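Local coordinates for flagellar biosynthetic protein FliP (Thermotoga maritima MSB8, PDB 5H72) that probably takes part in flagellum-specific protein export as a membrane component of the type III export gate, the chain here being its periplasmic domain, at residues F32-L37 / A66-A71; N45-A50 / A58-A63; H40-N45 / L77-K82. One frame throughout, in Å; residues are numbered along the deposited sequence.

Contact 1 (F32-L37 / A66-A71); sequences FMINEL and AVLIPA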
loop_
_atom_site.group_PDB
_atom_site.type_symbol
_atom_site.label_atom_id
_atom_site.label_comp_id
_atom_site.label_asym_id
_atom_site.label_seq_id
_atom_site.Cartn_x
_atom_site.Cartn_y
_atom_site.Cartn_z
ATOM N N PHE A 32 -13.333 -4.050 0.083
ATOM C CA PHE A 32 -12.587 -4.997 -0.744
ATOM C C PHE A 32 -11.754 -5.953 0.119
ATOM O O PHE A 32 -11.537 -7.092 -0.278
ATOM C CB PHE A 32 -11.751 -4.282 -1.854
ATOM C CG PHE A 32 -10.398 -3.754 -1.446
ATOM C CD1 PHE A 32 -9.361 -4.601 -1.072
ATOM C CD2 PHE A 32 -10.124 -2.398 -1.562
ATOM C CE1 PHE A 32 -8.116 -4.107 -0.735
ATOM C CE2 PHE A 32 -8.866 -1.887 -1.235
ATOM C CZ PHE A 32 -7.861 -2.748 -0.818
ATOM N N MET A 33 -11.325 -5.521 1.300
ATOM C CA MET A 33 -10.671 -6.446 2.220
ATOM C C MET A 33 -11.658 -7.539 2.615
ATOM O O MET A 33 -11.349 -8.733 2.532
ATOM C CB MET A 33 -10.141 -5.718 3.464
ATOM C CG MET A 33 -8.915 -4.860 3.191
ATOM S SD MET A 33 -8.061 -4.271 4.670
ATOM C CE MET A 33 -9.350 -3.345 5.501
ATOM N N ILE A 34 -12.854 -7.121 3.013
ATOM C CA ILE A 34 -13.901 -8.060 3.387
ATOM C C ILE A 34 -14.254 -9.003 2.230
ATOM O O ILE A 34 -14.365 -10.213 2.418
ATOM C CB ILE A 34 -15.151 -7.309 3.875
ATOM C CG1 ILE A 34 -14.891 -6.741 5.271
ATOM C CG2 ILE A 34 -16.370 -8.222 3.888
ATOM C CD1 ILE A 34 -15.904 -5.718 5.718
ATOM N N ASN A 35 -14.402 -8.456 1.030
ATOM C CA ASN A 35 -14.725 -9.273 -0.140
ATOM C C ASN A 35 -13.644 -10.310 -0.436
ATOM O O ASN A 35 -13.951 -11.461 -0.734
ATOM C CB ASN A 35 -14.944 -8.383 -1.354
ATOM C CG ASN A 35 -15.383 -9.159 -2.582
ATOM O OD1 ASN A 35 -14.665 -9.223 -3.576
ATOM N ND2 ASN A 35 -16.570 -9.748 -2.522
ATOM N N GLU A 36 -12.377 -9.899 -0.339
ATOM C CA GLU A 36 -11.241 -10.799 -0.555
ATOM C C GLU A 36 -11.245 -11.928 0.470
ATOM O O GLU A 36 -10.956 -13.076 0.143
ATOM C CB GLU A 36 -9.909 -10.042 -0.472
ATOM C CG GLU A 36 -9.491 -9.357 -1.762
ATOM C CD GLU A 36 -9.126 -10.348 -2.866
ATOM O OE1 GLU A 36 -8.137 -11.095 -2.706
ATOM O OE2 GLU A 36 -9.831 -10.374 -3.895
ATOM N N LEU A 37 -11.571 -11.584 1.713
ATOM C CA LEU A 37 -11.575 -12.557 2.792
ATOM C C LEU A 37 -12.696 -13.583 2.610
ATOM O O LEU A 37 -12.505 -14.768 2.876
ATOM C CB LEU A 37 -11.705 -11.855 4.151
ATOM C CG LEU A 37 -10.445 -11.180 4.708
ATOM C CD1 LEU A 37 -10.810 -10.226 5.821
ATOM C CD2 LEU A 37 -9.428 -12.197 5.209
ATOM N N ALA A 66 -7.895 -2.564 12.980
ATOM C CA ALA A 66 -6.744 -3.155 13.675
ATOM C C ALA A 66 -6.767 -4.677 13.627
ATOM O O ALA A 66 -5.730 -5.330 13.804
ATOM C CB ALA A 66 -6.692 -2.683 15.123
ATOM N N VAL A 67 -7.950 -5.235 13.397
ATOM C CA VAL A 67 -8.125 -6.666 13.252
ATOM C C VAL A 67 -8.275 -7.027 11.785
ATOM O O VAL A 67 -7.665 -7.980 11.294
ATOM C CB VAL A 67 -9.388 -7.162 14.029
ATOM C CG1 VAL A 67 -9.749 -8.582 13.640
ATOM C CG2 VAL A 67 -9.174 -7.043 15.526
ATOM N N LEU A 68 -9.107 -6.260 11.087
ATOM C CA LEU A 68 -9.456 -6.563 9.702
ATOM C C LEU A 68 -8.233 -6.535 8.781
ATOM O O LEU A 68 -8.022 -7.447 7.996
ATOM C CB LEU A 68 -10.520 -5.589 9.200
ATOM C CG LEU A 68 -11.173 -5.852 7.836
ATOM C CD1 LEU A 68 -11.839 -7.229 7.793
ATOM C CD2 LEU A 68 -12.185 -4.756 7.518
ATOM N N ILE A 69 -7.412 -5.500 8.902
ATOM C CA ILE A 69 -6.266 -5.351 8.013
ATOM C C ILE A 69 -5.227 -6.470 8.187
ATOM O O ILE A 69 -4.793 -7.043 7.190
ATOM C CB ILE A 69 -5.604 -3.955 8.193
ATOM C CG1 ILE A 69 -6.593 -2.869 7.780
ATOM C CG2 ILE A 69 -4.344 -3.846 7.357
ATOM C CD1 ILE A 69 -6.120 -1.490 8.081
ATOM N N PRO A 70 -4.833 -6.803 9.438
ATOM C CA PRO A 70 -3.908 -7.940 9.559
ATOM C C PRO A 70 -4.495 -9.267 9.059
ATOM O O PRO A 70 -3.766 -10.066 8.465
ATOM C CB PRO A 70 -3.630 -8.009 11.065
ATOM C CG PRO A 70 -3.926 -6.668 11.576
ATOM C CD PRO A 70 -5.053 -6.147 10.742
ATOM N N ALA A 71 -5.786 -9.498 9.287
ATOM C CA ALA A 71 -6.429 -10.722 8.804
ATOM C C ALA A 71 -6.391 -10.767 7.285
ATOM O O ALA A 71 -6.147 -11.816 6.687
ATOM C CB ALA A 71 -7.862 -10.813 9.304
#

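Contact 2 (N45-A50 / A58-A63); sequences NVFMLA and AKIEEA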
loop_
_atom_site.group_PDB
_atom_site.type_symbol
_atom_site.label_atom_id
_atom_site.label_comp_id
_atom_site.label_asym_id
_atom_site.label_seq_id
_atom_site.Cartn_x
_atom_site.Cartn_y
_atom_site.Cartn_z
ATOM N N ASN A 45 -9.532 -15.937 9.892
ATOM C CA ASN A 45 -8.447 -15.035 10.286
ATOM C C ASN A 45 -8.966 -13.879 11.117
ATOM O O ASN A 45 -8.366 -13.517 12.126
ATOM C CB ASN A 45 -7.707 -14.481 9.067
ATOM C CG ASN A 45 -6.950 -15.544 8.308
ATOM O OD1 ASN A 45 -6.729 -16.646 8.811
ATOM N ND2 ASN A 45 -6.534 -15.217 7.093
ATOM N N VAL A 46 -10.088 -13.308 10.697
ATOM C CA VAL A 46 -10.676 -12.192 11.420
ATOM C C VAL A 46 -11.096 -12.609 12.815
ATOM O O VAL A 46 -10.699 -11.989 13.802
ATOM C CB VAL A 46 -11.890 -11.629 10.695
ATOM C CG1 VAL A 46 -12.462 -10.456 11.466
ATOM C CG2 VAL A 46 -11.528 -11.240 9.269
ATOM N N PHE A 47 -11.897 -13.669 12.887
ATOM C CA PHE A 47 -12.376 -14.201 14.164
ATOM C C PHE A 47 -11.237 -14.616 15.085
ATOM O O PHE A 47 -11.274 -14.340 16.283
ATOM C CB PHE A 47 -13.313 -15.388 13.922
ATOM C CG PHE A 47 -14.612 -14.999 13.292
ATOM C CD1 PHE A 47 -15.503 -14.186 13.972
ATOM C CD2 PHE A 47 -14.939 -15.429 12.025
ATOM C CE1 PHE A 47 -16.702 -13.810 13.399
ATOM C CE2 PHE A 47 -16.139 -15.055 11.446
ATOM C CZ PHE A 47 -17.020 -14.241 12.137
ATOM N N MET A 48 -10.220 -15.264 14.525
ATOM C CA MET A 48 -9.071 -15.675 15.319
ATOM C C MET A 48 -8.376 -14.462 15.918
ATOM O O MET A 48 -8.105 -14.428 17.116
ATOM C CB MET A 48 -8.085 -16.490 14.479
ATOM C CG MET A 48 -6.744 -16.713 15.175
ATOM S SD MET A 48 -5.468 -17.506 14.163
ATOM C CE MET A 48 -5.119 -16.246 12.936
ATOM N N LEU A 49 -8.100 -13.461 15.086
ATOM C CA LEU A 49 -7.415 -12.258 15.548
ATOM C C LEU A 49 -8.275 -11.487 16.543
ATOM O O LEU A 49 -7.752 -10.843 17.451
ATOM C CB LEU A 49 -7.034 -11.361 14.366
ATOM C CG LEU A 49 -5.592 -11.452 13.854
ATOM C CD1 LEU A 49 -5.077 -12.872 13.879
ATOM C CD2 LEU A 49 -5.477 -10.897 12.442
ATOM N N ALA A 50 -9.588 -11.556 16.363
ATOM C CA ALA A 50 -10.535 -10.872 17.240
ATOM C C ALA A 50 -10.540 -11.498 18.624
ATOM O O ALA A 50 -10.501 -10.802 19.637
ATOM C CB ALA A 50 -11.938 -10.909 16.645
ATOM N N ALA A 58 -19.704 -10.837 15.868
ATOM C CA ALA A 58 -20.529 -11.904 15.293
ATOM C C ALA A 58 -20.243 -12.117 13.802
ATOM O O ALA A 58 -20.407 -13.228 13.284
ATOM C CB ALA A 58 -22.005 -11.600 15.504
ATOM N N LYS A 59 -19.829 -11.051 13.114
ATOM C CA LYS A 59 -19.484 -11.137 11.693
ATOM C C LYS A 59 -18.306 -10.227 11.356
ATOM O O LYS A 59 -18.041 -9.261 12.075
ATOM C CB LYS A 59 -20.692 -10.786 10.834
ATOM C CG LYS A 59 -21.367 -9.492 11.207
ATOM C CD LYS A 59 -22.856 -9.638 10.966
ATOM C CE LYS A 59 -23.501 -8.345 10.513
ATOM N NZ LYS A 59 -24.895 -8.620 10.050
ATOM N N ILE A 60 -17.599 -10.525 10.266
ATOM C CA ILE A 60 -16.333 -9.839 10.015
ATOM C C ILE A 60 -16.527 -8.362 9.686
ATOM O O ILE A 60 -15.598 -7.565 9.834
ATOM C CB ILE A 60 -15.515 -10.514 8.894
ATOM C CG1 ILE A 60 -16.241 -10.472 7.552
ATOM C CG2 ILE A 60 -15.179 -11.955 9.275
ATOM C CD1 ILE A 60 -15.378 -10.965 6.408
ATOM N N GLU A 61 -17.735 -7.977 9.290
ATOM C CA GLU A 61 -17.989 -6.562 9.035
ATOM C C GLU A 61 -17.935 -5.732 10.309
ATOM O O GLU A 61 -17.913 -4.512 10.244
ATOM C CB GLU A 61 -19.342 -6.355 8.356
ATOM C CG GLU A 61 -19.455 -6.969 6.968
ATOM C CD GLU A 61 -19.843 -8.435 7.017
ATOM O OE1 GLU A 61 -19.762 -9.034 8.105
ATOM O OE2 GLU A 61 -20.238 -8.986 5.969
ATOM N N GLU A 62 -17.919 -6.385 11.465
ATOM C CA GLU A 62 -17.845 -5.658 12.733
ATOM C C GLU A 62 -16.408 -5.566 13.266
ATOM O O GLU A 62 -16.158 -4.914 14.273
ATOM C CB GLU A 62 -18.750 -6.317 13.778
ATOM C CG GLU A 62 -20.202 -6.486 13.337
ATOM C CD GLU A 62 -20.980 -7.470 14.211
ATOM O OE1 GLU A 62 -20.354 -8.175 15.041
ATOM O OE2 GLU A 62 -22.223 -7.540 14.066
ATOM N N ALA A 63 -15.463 -6.221 12.601
ATOM C CA ALA A 63 -14.076 -6.127 13.032
ATOM C C ALA A 63 -13.508 -4.747 12.711
ATOM O O ALA A 63 -13.669 -4.246 11.596
ATOM C CB ALA A 63 -13.236 -7.204 12.384
#

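Contact 3 (H40-N45 / L77-K82); sequences HHNEDN and LEVAFK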
loop_
_atom_site.group_PDB
_atom_site.type_symbol
_atom_site.label_atom_id
_atom_site.label_comp_id
_atom_site.label_asym_id
_atom_site.label_seq_id
_atom_site.Cartn_x
_atom_site.Cartn_y
_atom_site.Cartn_z
ATOM N N HIS A 40 -12.146 -15.923 -0.635
ATOM C CA HIS A 40 -11.113 -16.940 -0.439
ATOM C C HIS A 40 -11.313 -17.722 0.870
ATOM O O HIS A 40 -10.440 -18.469 1.296
ATOM C CB HIS A 40 -9.726 -16.300 -0.475
ATOM C CG HIS A 40 -9.403 -15.634 -1.780
ATOM N ND1 HIS A 40 -9.145 -16.343 -2.932
ATOM C CD2 HIS A 40 -9.305 -14.327 -2.112
ATOM C CE1 HIS A 40 -8.895 -15.503 -3.921
ATOM N NE2 HIS A 40 -8.990 -14.269 -3.450
ATOM N N HIS A 41 -12.473 -17.545 1.495
ATOM C CA HIS A 41 -12.875 -18.341 2.658
ATOM C C HIS A 41 -11.864 -18.251 3.774
ATOM O O HIS A 41 -11.468 -19.261 4.357
ATOM C CB HIS A 41 -13.090 -19.805 2.254
ATOM C CG HIS A 41 -13.922 -19.965 1.014
ATOM N ND1 HIS A 41 -13.366 -20.111 -0.237
ATOM C CD2 HIS A 41 -15.261 -19.956 0.834
ATOM C CE1 HIS A 41 -14.329 -20.205 -1.139
ATOM N NE2 HIS A 41 -15.494 -20.115 -0.513
ATOM N N ASN A 42 -11.444 -17.024 4.058
ATOM C CA ASN A 42 -10.425 -16.764 5.051
ATOM C C ASN A 42 -10.985 -16.021 6.251
ATOM O O ASN A 42 -10.223 -15.493 7.061
ATOM C CB ASN A 42 -9.276 -15.952 4.434
ATOM C CG ASN A 42 -8.307 -16.809 3.659
ATOM O OD1 ASN A 42 -7.801 -16.413 2.610
ATOM N ND2 ASN A 42 -8.047 -18.001 4.170
ATOM N N GLU A 43 -12.308 -15.968 6.369
ATOM C CA GLU A 43 -12.934 -15.194 7.448
ATOM C C GLU A 43 -12.409 -15.573 8.827
ATOM O O GLU A 43 -12.347 -14.735 9.716
ATOM C CB GLU A 43 -14.451 -15.354 7.440
ATOM C CG GLU A 43 -15.117 -15.090 6.106
ATOM C CD GLU A 43 -15.244 -16.351 5.265
ATOM O OE1 GLU A 43 -14.485 -17.321 5.508
ATOM O OE2 GLU A 43 -16.114 -16.378 4.363
ATOM N N ASP A 44 -12.016 -16.830 9.000
ATOM C CA ASP A 44 -11.511 -17.299 10.286
ATOM C C ASP A 44 -10.364 -16.444 10.800
ATOM O O ASP A 44 -10.242 -16.240 12.012
ATOM C CB ASP A 44 -11.072 -18.765 10.200
ATOM C CG ASP A 44 -12.231 -19.734 10.404
ATOM O OD1 ASP A 44 -13.232 -19.344 11.048
ATOM O OD2 ASP A 44 -12.141 -20.886 9.924
ATOM N N ASN A 45 -9.532 -15.937 9.892
ATOM C CA ASN A 45 -8.447 -15.035 10.286
ATOM C C ASN A 45 -8.966 -13.879 11.117
ATOM O O ASN A 45 -8.366 -13.517 12.126
ATOM C CB ASN A 45 -7.707 -14.481 9.067
ATOM C CG ASN A 45 -6.950 -15.544 8.308
ATOM O OD1 ASN A 45 -6.729 -16.646 8.811
ATOM N ND2 ASN A 45 -6.534 -15.217 7.093
ATOM N N LEU A 77 -1.439 -13.603 1.838
ATOM C CA LEU A 77 -0.212 -14.390 1.805
ATOM C C LEU A 77 -0.542 -15.874 1.698
ATOM O O LEU A 77 0.070 -16.586 0.906
ATOM C CB LEU A 77 0.652 -14.092 3.034
ATOM C CG LEU A 77 1.248 -12.677 3.036
ATOM C CD1 LEU A 77 1.739 -12.276 4.418
ATOM C CD2 LEU A 77 2.374 -12.549 2.007
ATOM N N GLU A 78 -1.533 -16.332 2.460
ATOM C CA GLU A 78 -1.987 -17.725 2.375
ATOM C C GLU A 78 -2.384 -18.103 0.955
ATOM O O GLU A 78 -2.011 -19.162 0.468
ATOM C CB GLU A 78 -3.161 -17.978 3.330
ATOM C CG GLU A 78 -2.755 -18.003 4.810
ATOM C CD GLU A 78 -3.860 -17.516 5.743
ATOM O OE1 GLU A 78 -4.990 -17.269 5.261
ATOM O OE2 GLU A 78 -3.600 -17.373 6.960
ATOM N N VAL A 79 -3.136 -17.239 0.285
ATOM C CA VAL A 79 -3.510 -17.505 -1.096
ATOM C C VAL A 79 -2.294 -17.382 -2.013
ATOM O O VAL A 79 -2.134 -18.180 -2.933
ATOM C CB VAL A 79 -4.637 -16.554 -1.579
ATOM C CG1 VAL A 79 -4.997 -16.824 -3.051
ATOM C CG2 VAL A 79 -5.866 -16.693 -0.683
ATOM N N ALA A 80 -1.426 -16.406 -1.751
ATOM C CA ALA A 80 -0.259 -16.159 -2.613
ATOM C C ALA A 80 0.693 -17.360 -2.672
ATOM O O ALA A 80 1.188 -17.725 -3.738
ATOM C CB ALA A 80 0.496 -14.920 -2.142
ATOM N N PHE A 81 0.928 -17.969 -1.516
ATOM C CA PHE A 81 1.822 -19.110 -1.402
ATOM C C PHE A 81 1.038 -20.415 -1.375
ATOM O O PHE A 81 1.337 -21.324 -0.599
ATOM C CB PHE A 81 2.690 -18.958 -0.156
ATOM C CG PHE A 81 3.478 -17.686 -0.151
ATOM C CD1 PHE A 81 4.232 -17.332 -1.253
ATOM C CD2 PHE A 81 3.430 -16.820 0.928
ATOM C CE1 PHE A 81 4.945 -16.153 -1.273
ATOM C CE2 PHE A 81 4.144 -15.636 0.920
ATOM C CZ PHE A 81 4.901 -15.301 -0.187
ATOM N N LYS A 82 0.045 -20.473 -2.261
ATOM C CA LYS A 82 -0.895 -21.585 -2.426
ATOM C C LYS A 82 -1.932 -21.546 -1.321
ATOM O O LYS A 82 -3.074 -21.973 -1.511
ATOM C CB LYS A 82 -0.174 -22.946 -2.468
ATOM C CG LYS A 82 -1.075 -24.135 -2.219
ATOM C CD LYS A 82 -1.158 -24.481 -0.733
ATOM C CE LYS A 82 -2.549 -24.957 -0.338
ATOM N NZ LYS A 82 -2.590 -25.350 1.106
#

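Contact 1 (F32-L37 / A66-A71)
Leu68 pushes its two methyl branches between Met33, Ile34 and Leu37 of the facing helix. Its CB does not aim straight at that helix, but CG, anti to the backbone N (chi1 -171°), carries the branch point over to it, close to Met33 CE. Leu68 CD1 meets Leu37 CD1 at 3.7 Å. Leu68 CD2 meets Met33 CE at 3.8 Å. The Ile34 side chain crosses that of Leu68 at about a right angle, with Ile34 CG1 4.0 Å from Leu68 CD1. Met33 is bent at its last torsion (chi3 -59°), which turns CE toward Leu68 and Ile69. Met33 CE lies 3.6 Å from Ile69 CG1, and Met33 SD touches the same carbon. Further toward the C-terminal ends, Leu37 CD2 rests 3.6 Å from Ala71 O. The axes of the two short segments approach to 10.0 Å, their directions 50° apart. Segment 66-71, part of helix 65-80, is kinked at Pro70. Val46 of helix 43-52 touches Leu37 and Ala71, and Glu36 forms a salt bridge to Arg28 of the second subunit. No hydrogen bond spans the segments. The contact is apolar and mostly buried, so its cohesion comes from side-chain fit and exclusion of water.

Contact 2 (N45-A50 / A58-A63)
Ala58 meets Phe47 through its backbone. Its carbonyl oxygen lies at the ring edge, near the ring plane, with Ala58 O 3.7 Å from Phe47 CZ. The Ala58 nitrogen turns back within its own segment. Ala58 N donates to Glu62 OE1 at 2.9 Å in a fairly straight bond (166°), from the syn side but well out of the carboxylate plane. This ties residue 58, partway along the loop, to the 3-10 turn that follows. Lys59 CA approaches Phe47 CZ obliquely at 4.0 Å, while the CB of Lys59 points away from the helix. Ile60 carries the middle of the contact. Its CG1 sits between the backbone N and the carbonyl carbon (chi1 63°), and its CG2 is anti to the carbonyl carbon, set against the helix. Ile60 CG2 lies 3.6 Å from Val46 CB and also touches Phe47 CE2. The Ile60 side chain crosses those of Val46 and Phe47 at about right angles. Residues 60-62 form a short 3-10 turn in the loop between helix 43-52 and helix 65-80. The loop thus folds back on the helix it has just left. Backbone bonds from Glu62 N to Lys59 O and from Ala63 N to Ile60 O hold the turn. The CB of Glu61 points away from helix 43-52, and its carboxylate OE2 makes a salt bridge to Lys38 NZ of helix 17-39. Ala63 CB points at the helix, 3.5 Å from Val46 CG1. The Ala63 carbonyl oxygen accepts a hydrogen bond from Arg30 NH2, also on helix 17-39.

Contact 3 (H40-N45 / L77-K82)
Glu78 and Asn45 reach toward each other tip to tip. Asn45 ND2 donates to Glu78 OE1 at 3.2 Å, and the bond is nearly straight (176°). The acceptor oxygen lies in the amide plane of Asn45. On the glutamate the donor comes from the syn side, somewhat out of the carboxylate plane. Amide and carboxylate planes are turned 60° apart. In Glu78, chi1 (-72°) sets CG beside the backbone N, and the bend at chi2 places CD where the carboxylate meets Asn45. Asn45 ND2 also makes a weak hydrogen bond to Ala71 O, about two turns earlier in the helix that carries Glu78. The Asn42 side chain slides past that of Glu78 in the opposite direction. Asn42 ND2 comes within 3.3 Å of Glu78 OE1, but the angle is too poor for a hydrogen bond. The His40 and Val79 side chains cross at about a right angle. Val79 CG2, anti to the carbonyl carbon, lies over one face of the His40 ring, 4.2 Å from its centroid, a CH-pi contact. Val79 CG2 is also 3.8 Å from Asn42 OD1. Arg28 of the second subunit packs on both His40 and Val79. Residues 40-45 run from the turn after helix 17-39 into helix 43-52. A Schellman motif ends helix 17-39: His41, with positive phi, is its C-prime residue, Asn42 N bonds to Leu37 O and His41 N to Lys38 O.

In the fold
From the N terminus, helix 17-39 supplies the first side of contact 1, which closes a loop when helix 65-80 returns against it. The turn after helix 17-39 and the start of helix 43-52 then meet the C-terminal end of helix 65-80 in contact 3. Contacts 1 and 3 cross, since their segments alternate along the chain. Contact 2 closes the shortest loop, between helix 43-52 and the segment that follows it, and nests inside the loops of both others. Asn45 lies in the segments of both contacts 2 and 3, but makes its cross-contact bond in contact 3. Together the three contacts join all three helices and the connecting loop. Contacts 1 and 3 also touch the second subunit.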